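Local coordinates for protein putative phosphoglycolate phosphatase (Lactobacillus delbrueckii, PDB 2HI0) that probably hydrolyses the phosphate ester of 2-phosphoglycolate, as a phosphatase of the haloacid dehalogenase-like superfamily, at residues A64-S67 with R68-V72; S133-P136 with N137-Q141; G161-K165 with P166-M170. One frame throughout, in Å; residues are numbered along the deposited sequence.

Contact 1 of 3, residues A64-S67 with R68-V72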
loop_
_atom_site.group_PDB
_atom_site.type_symbol
_atom_site.label_atom_id
_atom_site.label_comp_id
_atom_site.label_asym_id
_atom_site.label_seq_id
_atom_site.Cartn_x
_atom_site.Cartn_y
_atom_site.Cartn_z
ATOM N N ALA A 64 -9.080 21.970 0.333
ATOM C CA ALA A 64 -10.258 22.745 0.764
ATOM C C ALA A 64 -10.232 23.150 2.254
ATOM O O ALA A 64 -11.103 23.884 2.707
ATOM C CB ALA A 64 -11.520 21.966 0.453
ATOM N N GLY A 65 -9.261 22.637 3.012
ATOM C CA GLY A 65 -9.027 23.051 4.399
ATOM C C GLY A 65 -9.245 21.988 5.461
ATOM O O GLY A 65 -9.196 22.316 6.657
ATOM N N SER A 66 -9.499 20.753 5.047
ATOM C CA SER A 66 -9.682 19.628 5.976
ATOM C C SER A 66 -8.407 19.321 6.769
ATOM O O SER A 66 -7.291 19.457 6.272
ATOM C CB SER A 66 -10.175 18.354 5.253
ATOM O OG SER A 66 -11.460 18.570 4.710
ATOM N N SER A 67 -8.594 18.945 8.026
ATOM C CA SER A 67 -7.508 18.496 8.886
ATOM C C SER A 67 -6.942 17.155 8.449
ATOM O O SER A 67 -7.642 16.332 7.822
ATOM C CB SER A 67 -7.975 18.387 10.320
ATOM O OG SER A 67 -8.868 17.301 10.441
ATOM N N ARG A 68 -5.695 16.885 8.805
ATOM C CA ARG A 68 -5.144 15.541 8.537
ATOM C C ARG A 68 -5.929 14.472 9.249
ATOM O O ARG A 68 -6.174 13.409 8.705
ATOM C CB ARG A 68 -3.674 15.410 8.938
ATOM C CG ARG A 68 -2.812 16.278 8.131
ATOM C CD ARG A 68 -1.380 16.028 8.392
ATOM N NE ARG A 68 -0.568 16.460 7.263
ATOM C CZ ARG A 68 0.761 16.505 7.298
ATOM N NH1 ARG A 68 1.415 16.144 8.404
ATOM N NH2 ARG A 68 1.434 16.913 6.225
ATOM N N GLU A 69 -6.345 14.746 10.487
ATOM C CA GLU A 69 -7.141 13.794 11.281
ATOM C C GLU A 69 -8.372 13.344 10.541
ATOM O O GLU A 69 -8.743 12.168 10.571
ATOM C CB GLU A 69 -7.628 14.411 12.604
ATOM C CG GLU A 69 -8.397 13.430 13.532
ATOM C CD GLU A 69 -9.961 13.430 13.429
ATOM O OE1 GLU A 69 -10.617 14.246 12.716
ATOM O OE2 GLU A 69 -10.552 12.552 14.109
ATOM N N SER A 70 -9.049 14.318 9.925
ATOM C CA SER A 70 -10.336 14.066 9.299
ATOM C C SER A 70 -10.206 13.158 8.101
ATOM O O SER A 70 -11.210 12.532 7.663
ATOM C CB SER A 70 -11.058 15.358 8.874
ATOM O OG SER A 70 -10.446 16.009 7.764
ATOM N N LEU A 71 -9.011 13.097 7.517
ATOM C CA LEU A 71 -8.829 12.297 6.318
ATOM C C LEU A 71 -8.823 10.785 6.604
ATOM O O LEU A 71 -9.110 9.982 5.711
ATOM C CB LEU A 71 -7.549 12.696 5.649
ATOM C CG LEU A 71 -7.349 14.165 5.299
ATOM C CD1 LEU A 71 -5.992 14.329 4.622
ATOM C CD2 LEU A 71 -8.451 14.779 4.513
ATOM N N VAL A 72 -8.499 10.386 7.827
ATOM C CA VAL A 72 -8.301 8.963 8.126
ATOM C C VAL A 72 -9.550 8.134 7.776
ATOM O O VAL A 72 -9.445 7.068 7.120
ATOM C CB VAL A 72 -7.834 8.731 9.570
ATOM C CG1 VAL A 72 -7.701 7.245 9.868
ATOM C CG2 VAL A 72 -6.493 9.471 9.864
HETATM O O HOH W 1 -10.288 16.824 12.654
#
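S67 OG accepts from S70 N, while S70 OG donates back to S67 O, a reciprocal pairing in which side chain and backbone together hold the first turn of a helix. Taken outward from the main chain, S67 CB lies 4.0 Å from E69 N. The next bond turns OG between the backbone N and the carbonyl carbon (chi1 70°), a torsion that brings the hydroxyl over the start of the helix, where the bond from S70 N to S67 OG measures 3.0 Å with an N-H...O angle of 147°. At this tip OG also lies 3.3 Å from S70 CB, and a water sits 2.7 Å from it. The same water donates to E69 OE1, but E69 is modelled in two conformers, which leaves this link doubtful. S67 is thus the N-cap of the short, weakly bonded helix 68-71, which follows helix 52-63 after a Schellman motif in which G65 takes positive phi. S70 answers from the helix side: its OG donates to S67 O at 2.8 Å, approaching 19° out of the carbonyl plane, while S70 N makes a further, weak bond to the same oxygen. S67 O also faces apolar carbon, L71 CG at 3.3 Å. Just upstream, S66 CB rests 3.4 Å from S70 OG and makes a looser contact with L71 CD2. R68 NH2 makes a salt bridge with D43, and L71 leans on A61 and F47.

Contact 2 of 3, residues S133-P136 with N137-Q141; sequences SNKP and NEAVQ
P136, V140 and K135 carry most of the surface buried where the chain leaves strand 128-133 and enters helix 137-147. P136 stands at the N-cap position, and its carbonyl oxygen starts the helical bonding: V140 N donates to P136 O at 3.1 Å, in the carbonyl plane and nearly straight at 165°, with a weaker bond to the same oxygen from A139 N. Its ring is met by E138, whose CG sits between the backbone N and the carbonyl carbon (chi1 62°); a further bend at chi2 brings OE2 3.2 Å from P136 CB. V140 touches the loop through one methyl, CG2, which lies 3.6 Å from K135 CB and 3.5 Å from K135 O. Farther along the lysine, CD passes A139 CB at 3.8 Å before the chain bends at chi3 and chi4 and carries NZ to a salt bridge with D12 and a hydrogen bond with Y101. This is the beta-strand-to-helix corner of the Rossmann-like HAD core, and S133, closing the strand, is consistent with the serine or threonine of HAD motif II. S133 OG accepts from K135 N at 3.0 Å, forming an ST turn, and S133 OG also lies 3.9 Å from V140 CG2. An alanine here is likely to leave K135 N without that acceptor and the corner less firmly set. On the helix side, Q141 NE2 donates to N137 OD1 almost straight, at 174°, and that oxygen also accepts from G157 N, which ties the first helical turn to the neighbouring strand 154-158.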
loop_
_atom_site.group_PDB
_atom_site.type_symbol
_atom_site.label_atom_id
_atom_site.label_comp_id
_atom_site.label_asym_id
_atom_site.label_seq_id
_atom_site.Cartn_x
_atom_site.Cartn_y
_atom_site.Cartn_z
ATOM N N SER A 133 -1.603 -5.094 -3.276
ATOM C CA SER A 133 -1.467 -3.632 -3.069
ATOM C C SER A 133 -2.705 -2.889 -3.621
ATOM O O SER A 133 -3.287 -3.286 -4.635
ATOM C CB SER A 133 -0.213 -3.185 -3.815
ATOM O OG SER A 133 -0.068 -1.784 -3.890
ATOM N N ASN A 134 -3.032 -1.760 -2.996
ATOM C CA ASN A 134 -4.075 -0.845 -3.507
ATOM C C ASN A 134 -3.546 0.120 -4.562
ATOM O O ASN A 134 -4.334 0.867 -5.134
ATOM C CB ASN A 134 -4.747 -0.005 -2.369
ATOM C CG ASN A 134 -5.906 -0.762 -1.685
ATOM O OD1 ASN A 134 -6.386 -1.775 -2.218
ATOM N ND2 ASN A 134 -6.318 -0.285 -0.512
ATOM N N LYS A 135 -2.258 0.017 -4.893
ATOM C CA LYS A 135 -1.705 0.729 -6.062
ATOM C C LYS A 135 -2.348 0.175 -7.336
ATOM O O LYS A 135 -2.571 -1.041 -7.434
ATOM C CB LYS A 135 -0.196 0.559 -6.119
ATOM C CG LYS A 135 0.455 1.257 -7.310
ATOM C CD LYS A 135 2.000 1.056 -7.324
ATOM C CE LYS A 135 2.721 1.565 -6.081
ATOM N NZ LYS A 135 2.478 3.013 -5.791
ATOM N N PRO A 136 -2.711 1.029 -8.285
ATOM C CA PRO A 136 -3.283 0.426 -9.482
ATOM C C PRO A 136 -2.427 -0.687 -10.070
ATOM O O PRO A 136 -1.179 -0.585 -10.123
ATOM C CB PRO A 136 -3.376 1.608 -10.474
ATOM C CG PRO A 136 -3.493 2.794 -9.566
ATOM C CD PRO A 136 -2.592 2.495 -8.409
ATOM N N ASN A 137 -3.092 -1.757 -10.495
ATOM C CA ASN A 137 -2.395 -2.939 -10.979
ATOM C C ASN A 137 -1.353 -2.679 -12.083
ATOM O O ASN A 137 -0.329 -3.300 -12.093
ATOM C CB ASN A 137 -3.394 -3.974 -11.477
ATOM C CG ASN A 137 -2.752 -5.327 -11.758
ATOM O OD1 ASN A 137 -2.129 -5.930 -10.902
ATOM N ND2 ASN A 137 -2.927 -5.823 -12.969
ATOM N N GLU A 138 -1.641 -1.791 -13.024
ATOM C CA GLU A 138 -0.720 -1.529 -14.125
ATOM C C GLU A 138 0.644 -1.070 -13.594
ATOM O O GLU A 138 1.699 -1.512 -14.081
ATOM C CB GLU A 138 -1.338 -0.498 -15.059
ATOM C CG GLU A 138 -1.617 0.874 -14.420
ATOM C CD GLU A 138 -3.035 1.049 -13.823
ATOM O OE1 GLU A 138 -3.802 0.019 -13.620
ATOM O OE2 GLU A 138 -3.349 2.264 -13.568
ATOM N N ALA A 139 0.629 -0.226 -12.556
ATOM C CA ALA A 139 1.854 0.293 -11.950
ATOM C C ALA A 139 2.518 -0.801 -11.069
ATOM O O ALA A 139 3.734 -0.979 -11.103
ATOM C CB ALA A 139 1.575 1.533 -11.104
ATOM N N VAL A 140 1.725 -1.592 -10.356
ATOM C CA VAL A 140 2.261 -2.701 -9.596
ATOM C C VAL A 140 3.054 -3.669 -10.506
ATOM O O VAL A 140 4.161 -4.096 -10.164
ATOM C CB VAL A 140 1.148 -3.501 -8.857
ATOM C CG1 VAL A 140 1.724 -4.871 -8.282
ATOM C CG2 VAL A 140 0.538 -2.633 -7.693
ATOM N N GLN A 141 2.443 -4.078 -11.611
ATOM C CA GLN A 141 3.076 -5.021 -12.528
ATOM C C GLN A 141 4.411 -4.496 -13.114
ATOM O O GLN A 141 5.408 -5.242 -13.163
ATOM C CB GLN A 141 2.092 -5.440 -13.633
ATOM C CG GLN A 141 0.823 -6.161 -13.169
ATOM C CD GLN A 141 1.088 -7.363 -12.317
ATOM O OE1 GLN A 141 2.083 -8.090 -12.501
ATOM N NE2 GLN A 141 0.207 -7.583 -11.364
#

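Contact 3 of 3, residues G161-K165 with P166-M170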
loop_
_atom_site.group_PDB
_atom_site.type_symbol
_atom_site.label_atom_id
_atom_site.label_comp_id
_atom_site.label_asym_id
_atom_site.label_seq_id
_atom_site.Cartn_x
_atom_site.Cartn_y
_atom_site.Cartn_z
ATOM N N GLY A 161 -13.670 -2.972 -10.797
ATOM C CA GLY A 161 -14.580 -4.089 -10.736
ATOM C C GLY A 161 -14.240 -5.160 -9.709
ATOM O O GLY A 161 -14.996 -6.112 -9.528
ATOM N N ILE A 162 -13.095 -4.999 -9.035
ATOM C CA ILE A 162 -12.702 -5.888 -7.954
ATOM C C ILE A 162 -12.431 -5.045 -6.704
ATOM O O ILE A 162 -11.690 -4.040 -6.771
ATOM C CB ILE A 162 -11.444 -6.654 -8.337
ATOM C CG1 ILE A 162 -11.708 -7.463 -9.621
ATOM C CG2 ILE A 162 -10.961 -7.583 -7.187
ATOM C CD1 ILE A 162 -12.711 -8.625 -9.415
ATOM N N ARG A 163 -13.028 -5.418 -5.584
ATOM C CA ARG A 163 -12.881 -4.598 -4.368
ATOM C C ARG A 163 -11.421 -4.419 -3.900
ATOM O O ARG A 163 -10.620 -5.372 -3.883
ATOM C CB ARG A 163 -13.735 -5.114 -3.206
ATOM C CG ARG A 163 -15.200 -5.125 -3.499
ATOM C CD ARG A 163 -16.008 -5.486 -2.310
ATOM N NE ARG A 163 -15.766 -6.859 -1.820
ATOM C CZ ARG A 163 -16.420 -7.414 -0.799
ATOM N NH1 ARG A 163 -17.313 -6.705 -0.125
ATOM N NH2 ARG A 163 -16.142 -8.639 -0.402
ATOM N N ARG A 164 -11.118 -3.176 -3.491
ATOM C CA ARG A 164 -9.838 -2.850 -2.939
ATOM C C ARG A 164 -9.696 -3.396 -1.529
ATOM O O ARG A 164 -10.674 -3.772 -0.904
ATOM C CB ARG A 164 -9.658 -1.336 -2.969
ATOM C CG ARG A 164 -10.667 -0.616 -2.042
ATOM C CD ARG A 164 -10.242 0.845 -1.866
ATOM N NE ARG A 164 -11.227 1.629 -1.104
ATOM C CZ ARG A 164 -11.269 1.743 0.216
ATOM N NH1 ARG A 164 -10.424 1.099 1.012
ATOM N NH2 ARG A 164 -12.191 2.525 0.757
ATOM N N LYS A 165 -8.470 -3.406 -1.049
ATOM C CA LYS A 165 -8.191 -3.696 0.360
ATOM C C LYS A 165 -8.900 -2.558 1.130
ATOM O O LYS A 165 -8.885 -1.377 0.683
ATOM C CB LYS A 165 -6.679 -3.660 0.661
ATOM C CG LYS A 165 -5.777 -4.719 0.005
ATOM C CD LYS A 165 -4.331 -4.196 -0.151
ATOM C CE LYS A 165 -3.720 -3.893 1.200
ATOM N NZ LYS A 165 -2.383 -3.225 1.086
ATOM N N PRO A 166 -9.448 -2.855 2.310
ATOM C CA PRO A 166 -9.333 -4.083 3.093
ATOM C C PRO A 166 -10.381 -5.163 2.869
ATOM O O PRO A 166 -10.397 -6.098 3.676
ATOM C CB PRO A 166 -9.389 -3.551 4.526
ATOM C CG PRO A 166 -10.351 -2.409 4.470
ATOM C CD PRO A 166 -10.151 -1.793 3.086
ATOM N N ALA A 167 -11.163 -5.105 1.766
ATOM C CA ALA A 167 -11.994 -6.265 1.406
ATOM C C ALA A 167 -11.060 -7.441 1.202
ATOM O O ALA A 167 -9.894 -7.236 0.802
ATOM C CB ALA A 167 -12.813 -6.021 0.126
ATOM N N PRO A 168 -11.543 -8.665 1.477
ATOM C CA PRO A 168 -10.627 -9.807 1.338
ATOM C C PRO A 168 -10.352 -10.271 -0.097
ATOM O O PRO A 168 -9.504 -11.158 -0.283
ATOM C CB PRO A 168 -11.352 -10.926 2.086
ATOM C CG PRO A 168 -12.766 -10.546 2.054
ATOM C CD PRO A 168 -12.824 -9.052 2.064
ATOM N N ASP A 169 -11.046 -9.718 -1.088
ATOM C CA ASP A 169 -11.063 -10.333 -2.384
ATOM C C ASP A 169 -9.664 -10.515 -3.007
ATOM O O ASP A 169 -9.332 -11.560 -3.579
ATOM C CB ASP A 169 -11.923 -9.513 -3.350
ATOM C CG ASP A 169 -13.360 -9.302 -2.874
ATOM O OD1 ASP A 169 -13.564 -8.922 -1.711
ATOM O OD2 ASP A 169 -14.289 -9.462 -3.681
HETATM N N MSE A 170 -8.859 -9.464 -2.985
HETATM C CA MSE A 170 -7.548 -9.545 -3.675
HETATM C C MSE A 170 -6.631 -10.540 -2.974
HETATM O O MSE A 170 -5.920 -11.286 -3.614
HETATM C CB MSE A 170 -6.905 -8.180 -3.778
HETATM C CG MSE A 170 -7.786 -7.130 -4.481
HETATM SE SE MSE A 170 -7.041 -5.328 -4.329
HETATM C CE MSE A 170 -5.820 -5.737 -5.495
HETATM O O HOH W 2 -9.473 -6.821 -1.863
#
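The loop from strand 154-158 to helix 169-178 contains a cis peptide between K165 and P166, and K165 is consistent with the conserved lysine of HAD motif III. Across this turn R163 reaches D169 in helix 169-178 with a salt bridge made of two hydrogen bonds to a single oxygen, R163 NE to D169 OD1 at 3.0 Å and R163 NH2 to D169 OD1 at 2.9 Å. NH2 uses the syn lone pair of OD1, whereas NE arrives from above the carboxylate plane, and the two flat groups are turned 79° apart. A bend at chi3 (-64°) brings the guanidinium round to the acid and lays one of its faces against A167 CB, which lies 3.6 Å above the plane and toward the rim. A167 N donates to R164 O at 3.0 Å, on a lone pair in the carbonyl plane. Next along the loop, R164 NH1 donates to K165 O at 2.9 Å, while also passing alongside P166 CD. A water binds R163 O, A167 O and M170 N together, donating to the two carbonyls and accepting from the amide. The selenomethionine M170 packs on R163 O, with CG 3.4 Å and SE 3.6 Å from that oxygen, and its CG lies 4.2 Å from I162 CG2. K165 NZ makes salt bridges with D194 and D10 and a hydrogen bond with Y187 OH. OD1 carries both bonds from R163, which probably limits how far the guanidinium can turn, and the water gives three backbone groups partners; the bend that contains K165 and the cis peptide is probably held in shape by both.

The three contacts come in series along one chain. Contact 1 lies at the surface of the mostly helical region between strand 6-9 and strand 128-133, which probably includes the cap of this kind of HAD phosphatase, and its centre is about 26 Å from that of contact 2 and 25 Å from that of contact 3. The other two lie in the core, contact 2 at the end of strand 128-133 and contact 3 in the loop after the neighbouring parallel strand 154-158, with centres about 13 Å apart. They touch directly: N134 OD1 lies 2.9 Å from K165 N, a probable hydrogen bond. Both loops flank the sodium ion bound by D10, D12 and D190, so they help frame the probable active site.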